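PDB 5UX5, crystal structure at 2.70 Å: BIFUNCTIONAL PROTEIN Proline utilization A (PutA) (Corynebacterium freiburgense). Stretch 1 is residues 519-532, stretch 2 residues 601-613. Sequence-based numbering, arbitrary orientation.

Stretch 1 (519-532) ERTALLQRAADELE
Stretch 2, residues 601-613: PLGGVFASLAAGA

Residues 519-532 are helical throughout, and the helix extends beyond the stretch at both ends. Residues 601-611 are the last part of a second helix. The two run nearly antiparallel, with 158° between their N-to-C directions and a closest axis approach of 9.4 Å. The CA atoms of R520 and A610 lie 6.2 Å apart, and those of L524 and F606 lie 7.0 Å apart. Together the stretches bury 448 Å², mostly through L524, R520 and F606.

L524 covers the most surface. Its CA-to-CB bond points sideways, but chi1 m and chi2 t bring its end closer to the second helix. L524 CD2 lies 3.3 Å from F606 CD1 and 4.3 Å from L609 CD1. L524 CD1 lies 3.8 Å from A610 CB. A branched side chain suits this place because its two methyls reach different neighbours. The small A610 lies where the backbones come close, and its methyl still touches leucine.

F606 also starts sideways and turns its ring nearer, with chi1 m and chi2 -31°. Besides L524, it meets two residues further along the first helix. A527 points toward the second helix and places CB 3.8 Å from F606 CE1. L531 CD1 approaches the ring edge, 3.8 Å from F606 CE2. L531 and L602 point toward each other's helices, both with chi1 m and chi2 t, and L531 CD2 lies 3.6 Å from L602 CD1. This part of the contact is wholly apolar.

R520 works at the C-terminal end of the second helix. It points toward that helix with chi1 m, chi2 t, chi3 -129° and chi4 153°. R520 NH2 donates a weak hydrogen bond to A610 O at 2.8 Å, with an N-H...O angle of 125°. This oxygen lies at the guanidinium edge. R520 CD also comes 3.0 Å from L609 O, a tight contact and not a hydrogen bond. Arginine thus brings a donor to one backbone oxygen, A610 O, in the last helical turn. R520 NE is hydrogen-bonded elsewhere in the structure.

G612 leaves the helix with phi/psi 117/5 and forms a Schellman motif. A613 N bonds to S608 O at 2.9 Å, and G612 N to L609 O at 2.9 Å. Glycine suits the turn because a CB would jam against the preceding carbonyl oxygen. A CB on G612 would also sit tightly, 3.4 Å from R520 CZ. G612 N lies over one guanidinium face, 3.5 Å from R520 NH2; both are donors, so no hydrogen bond forms.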

# COMPACT_ATOMS: atom_id res chain seq x y z
N GLU A 519 -10.85 -3.88 -32.04
CA GLU A 519 -11.07 -2.44 -31.94
C GLU A 519 -11.25 -1.99 -30.49
O GLU A 519 -10.64 -1.01 -30.05
CB GLU A 519 -12.28 -2.03 -32.78
CG GLU A 519 -11.95 -1.81 -34.27
CD GLU A 519 -13.18 -1.87 -35.17
OE1 GLU A 519 -14.25 -2.34 -34.71
OE2 GLU A 519 -13.09 -1.43 -36.33
N ARG A 520 -12.08 -2.70 -29.73
CA ARG A 520 -12.25 -2.37 -28.32
C ARG A 520 -10.92 -2.45 -27.59
O ARG A 520 -10.60 -1.59 -26.75
CB ARG A 520 -13.25 -3.33 -27.67
CG ARG A 520 -14.63 -3.35 -28.26
CD ARG A 520 -15.39 -4.38 -27.49
NE ARG A 520 -16.05 -5.35 -28.36
CZ ARG A 520 -16.32 -6.59 -27.97
NH1 ARG A 520 -16.92 -7.43 -28.78
NH2 ARG A 520 -15.95 -6.98 -26.76
N THR A 521 -10.16 -3.51 -27.85
CA THR A 521 -8.89 -3.71 -27.17
C THR A 521 -7.93 -2.57 -27.45
O THR A 521 -7.28 -2.05 -26.54
CB THR A 521 -8.30 -5.05 -27.61
OG1 THR A 521 -8.99 -6.12 -26.94
CG2 THR A 521 -6.83 -5.16 -27.30
N ALA A 522 -7.89 -2.11 -28.70
CA ALA A 522 -7.01 -1.02 -29.08
C ALA A 522 -7.45 0.29 -28.44
O ALA A 522 -6.61 1.11 -28.05
CB ALA A 522 -6.96 -0.90 -30.60
N LEU A 523 -8.76 0.53 -28.38
CA LEU A 523 -9.25 1.74 -27.73
C LEU A 523 -8.93 1.71 -26.24
O LEU A 523 -8.49 2.72 -25.69
CB LEU A 523 -10.75 1.90 -27.95
CG LEU A 523 -11.19 2.32 -29.35
CD1 LEU A 523 -12.67 2.44 -29.38
CD2 LEU A 523 -10.57 3.60 -29.75
N LEU A 524 -9.13 0.57 -25.58
CA LEU A 524 -8.86 0.54 -24.14
C LEU A 524 -7.38 0.78 -23.87
O LEU A 524 -7.03 1.58 -22.98
CB LEU A 524 -9.31 -0.79 -23.55
CG LEU A 524 -10.83 -0.88 -23.50
CD1 LEU A 524 -11.32 -2.33 -23.22
CD2 LEU A 524 -11.32 0.09 -22.48
N GLN A 525 -6.50 0.16 -24.66
CA GLN A 525 -5.07 0.31 -24.43
C GLN A 525 -4.66 1.75 -24.65
O GLN A 525 -3.89 2.31 -23.87
CB GLN A 525 -4.29 -0.63 -25.35
CG GLN A 525 -4.46 -2.13 -25.07
CD GLN A 525 -3.81 -2.58 -23.77
OE1 GLN A 525 -3.14 -1.80 -23.08
NE2 GLN A 525 -4.01 -3.85 -23.42
N ARG A 526 -5.25 2.38 -25.65
CA ARG A 526 -4.99 3.79 -25.90
C ARG A 526 -5.56 4.64 -24.78
O ARG A 526 -4.95 5.65 -24.38
CB ARG A 526 -5.59 4.17 -27.25
CG ARG A 526 -4.63 4.89 -28.14
CD ARG A 526 -4.88 4.51 -29.56
NE ARG A 526 -6.07 5.16 -30.07
CZ ARG A 526 -6.99 4.55 -30.80
NH1 ARG A 526 -6.85 3.26 -31.09
NH2 ARG A 526 -8.05 5.23 -31.22
N ALA A 527 -6.73 4.26 -24.25
CA ALA A 527 -7.32 4.98 -23.14
C ALA A 527 -6.41 4.94 -21.92
O ALA A 527 -6.30 5.92 -21.18
CB ALA A 527 -8.70 4.41 -22.80
N ALA A 528 -5.74 3.81 -21.71
CA ALA A 528 -4.82 3.74 -20.58
C ALA A 528 -3.59 4.61 -20.83
O ALA A 528 -3.11 5.29 -19.91
CB ALA A 528 -4.46 2.28 -20.31
N ASP A 529 -3.08 4.64 -22.06
CA ASP A 529 -1.96 5.53 -22.36
C ASP A 529 -2.33 6.99 -22.12
O ASP A 529 -1.54 7.75 -21.53
CB ASP A 529 -1.50 5.36 -23.81
CG ASP A 529 -0.76 4.05 -24.05
OD1 ASP A 529 -0.49 3.31 -23.08
OD2 ASP A 529 -0.45 3.75 -25.23
N GLU A 530 -3.54 7.40 -22.56
CA GLU A 530 -3.97 8.79 -22.43
C GLU A 530 -4.30 9.16 -20.99
O GLU A 530 -4.08 10.30 -20.58
CB GLU A 530 -5.19 9.07 -23.31
CG GLU A 530 -4.94 9.03 -24.80
CD GLU A 530 -4.04 10.15 -25.25
OE1 GLU A 530 -3.75 11.06 -24.44
OE2 GLU A 530 -3.61 10.11 -26.42
N LEU A 531 -4.83 8.22 -20.21
CA LEU A 531 -5.02 8.52 -18.80
C LEU A 531 -3.69 8.86 -18.15
O LEU A 531 -3.60 9.83 -17.39
CB LEU A 531 -5.70 7.35 -18.08
CG LEU A 531 -7.19 7.22 -18.34
CD1 LEU A 531 -7.69 5.94 -17.73
CD2 LEU A 531 -7.88 8.39 -17.71
N GLU A 532 -2.64 8.10 -18.47
CA GLU A 532 -1.32 8.35 -17.90
C GLU A 532 -0.81 9.75 -18.23
O GLU A 532 -0.26 10.43 -17.37
CB GLU A 532 -0.34 7.28 -18.40
CG GLU A 532 1.00 7.29 -17.70
CD GLU A 532 0.88 7.10 -16.19
OE1 GLU A 532 0.95 8.13 -15.46
OE2 GLU A 532 0.71 5.93 -15.73
N PRO A 601 -15.77 5.33 -11.63
CA PRO A 601 -16.52 5.61 -12.88
C PRO A 601 -15.83 5.02 -14.09
O PRO A 601 -16.47 4.33 -14.89
CB PRO A 601 -16.59 7.15 -12.93
CG PRO A 601 -15.66 7.64 -11.89
CD PRO A 601 -15.41 6.57 -10.90
N LEU A 602 -14.52 5.21 -14.23
CA LEU A 602 -13.85 4.69 -15.41
C LEU A 602 -13.84 3.16 -15.42
O LEU A 602 -13.87 2.55 -16.49
CB LEU A 602 -12.43 5.24 -15.53
CG LEU A 602 -12.32 6.68 -16.03
CD1 LEU A 602 -10.85 7.09 -16.17
CD2 LEU A 602 -13.06 6.84 -17.33
N GLY A 603 -13.78 2.53 -14.25
CA GLY A 603 -13.68 1.08 -14.24
C GLY A 603 -14.91 0.44 -14.82
O GLY A 603 -14.82 -0.50 -15.60
N GLY A 604 -16.08 0.97 -14.48
CA GLY A 604 -17.32 0.47 -15.05
C GLY A 604 -17.46 0.77 -16.53
O GLY A 604 -18.00 -0.05 -17.28
N VAL A 605 -17.04 1.95 -16.96
CA VAL A 605 -17.03 2.27 -18.38
C VAL A 605 -16.10 1.32 -19.14
O VAL A 605 -16.48 0.74 -20.17
CB VAL A 605 -16.68 3.76 -18.58
CG1 VAL A 605 -16.38 4.12 -20.04
CG2 VAL A 605 -17.86 4.61 -18.11
N PHE A 606 -14.87 1.13 -18.65
CA PHE A 606 -13.97 0.21 -19.34
C PHE A 606 -14.51 -1.22 -19.38
O PHE A 606 -14.37 -1.93 -20.39
CB PHE A 606 -12.59 0.27 -18.70
CG PHE A 606 -11.86 1.57 -18.94
CD1 PHE A 606 -12.05 2.29 -20.11
CD2 PHE A 606 -11.00 2.09 -17.99
CE1 PHE A 606 -11.39 3.49 -20.34
CE2 PHE A 606 -10.35 3.30 -18.20
CZ PHE A 606 -10.54 4.00 -19.37
N ALA A 607 -15.17 -1.67 -18.30
CA ALA A 607 -15.70 -3.03 -18.27
C ALA A 607 -16.81 -3.23 -19.29
O ALA A 607 -16.88 -4.27 -19.96
CB ALA A 607 -16.19 -3.38 -16.86
N SER A 608 -17.68 -2.22 -19.43
CA SER A 608 -18.75 -2.27 -20.42
C SER A 608 -18.18 -2.31 -21.83
O SER A 608 -18.64 -3.10 -22.67
CB SER A 608 -19.66 -1.04 -20.27
OG SER A 608 -20.26 -0.98 -18.99
N LEU A 609 -17.22 -1.43 -22.12
CA LEU A 609 -16.61 -1.41 -23.45
C LEU A 609 -15.94 -2.75 -23.75
O LEU A 609 -16.15 -3.32 -24.83
CB LEU A 609 -15.60 -0.27 -23.59
CG LEU A 609 -16.04 1.18 -23.58
CD1 LEU A 609 -14.86 1.99 -24.03
CD2 LEU A 609 -17.20 1.40 -24.53
N ALA A 610 -15.13 -3.25 -22.83
CA ALA A 610 -14.51 -4.55 -23.02
C ALA A 610 -15.54 -5.66 -23.31
O ALA A 610 -15.29 -6.56 -24.12
CB ALA A 610 -13.68 -4.90 -21.79
N ALA A 611 -16.70 -5.61 -22.67
CA ALA A 611 -17.69 -6.64 -22.90
C ALA A 611 -18.32 -6.50 -24.27
O ALA A 611 -18.79 -7.49 -24.84
CB ALA A 611 -18.76 -6.59 -21.82
N GLY A 612 -18.33 -5.29 -24.82
CA GLY A 612 -19.01 -5.09 -26.09
C GLY A 612 -20.19 -4.15 -26.06
O GLY A 612 -20.89 -4.00 -27.07
N ALA A 613 -20.45 -3.52 -24.93
CA ALA A 613 -21.58 -2.61 -24.78
C ALA A 613 -21.15 -1.16 -24.97
O ALA A 613 -19.97 -0.83 -24.95
CB ALA A 613 -22.22 -2.80 -23.41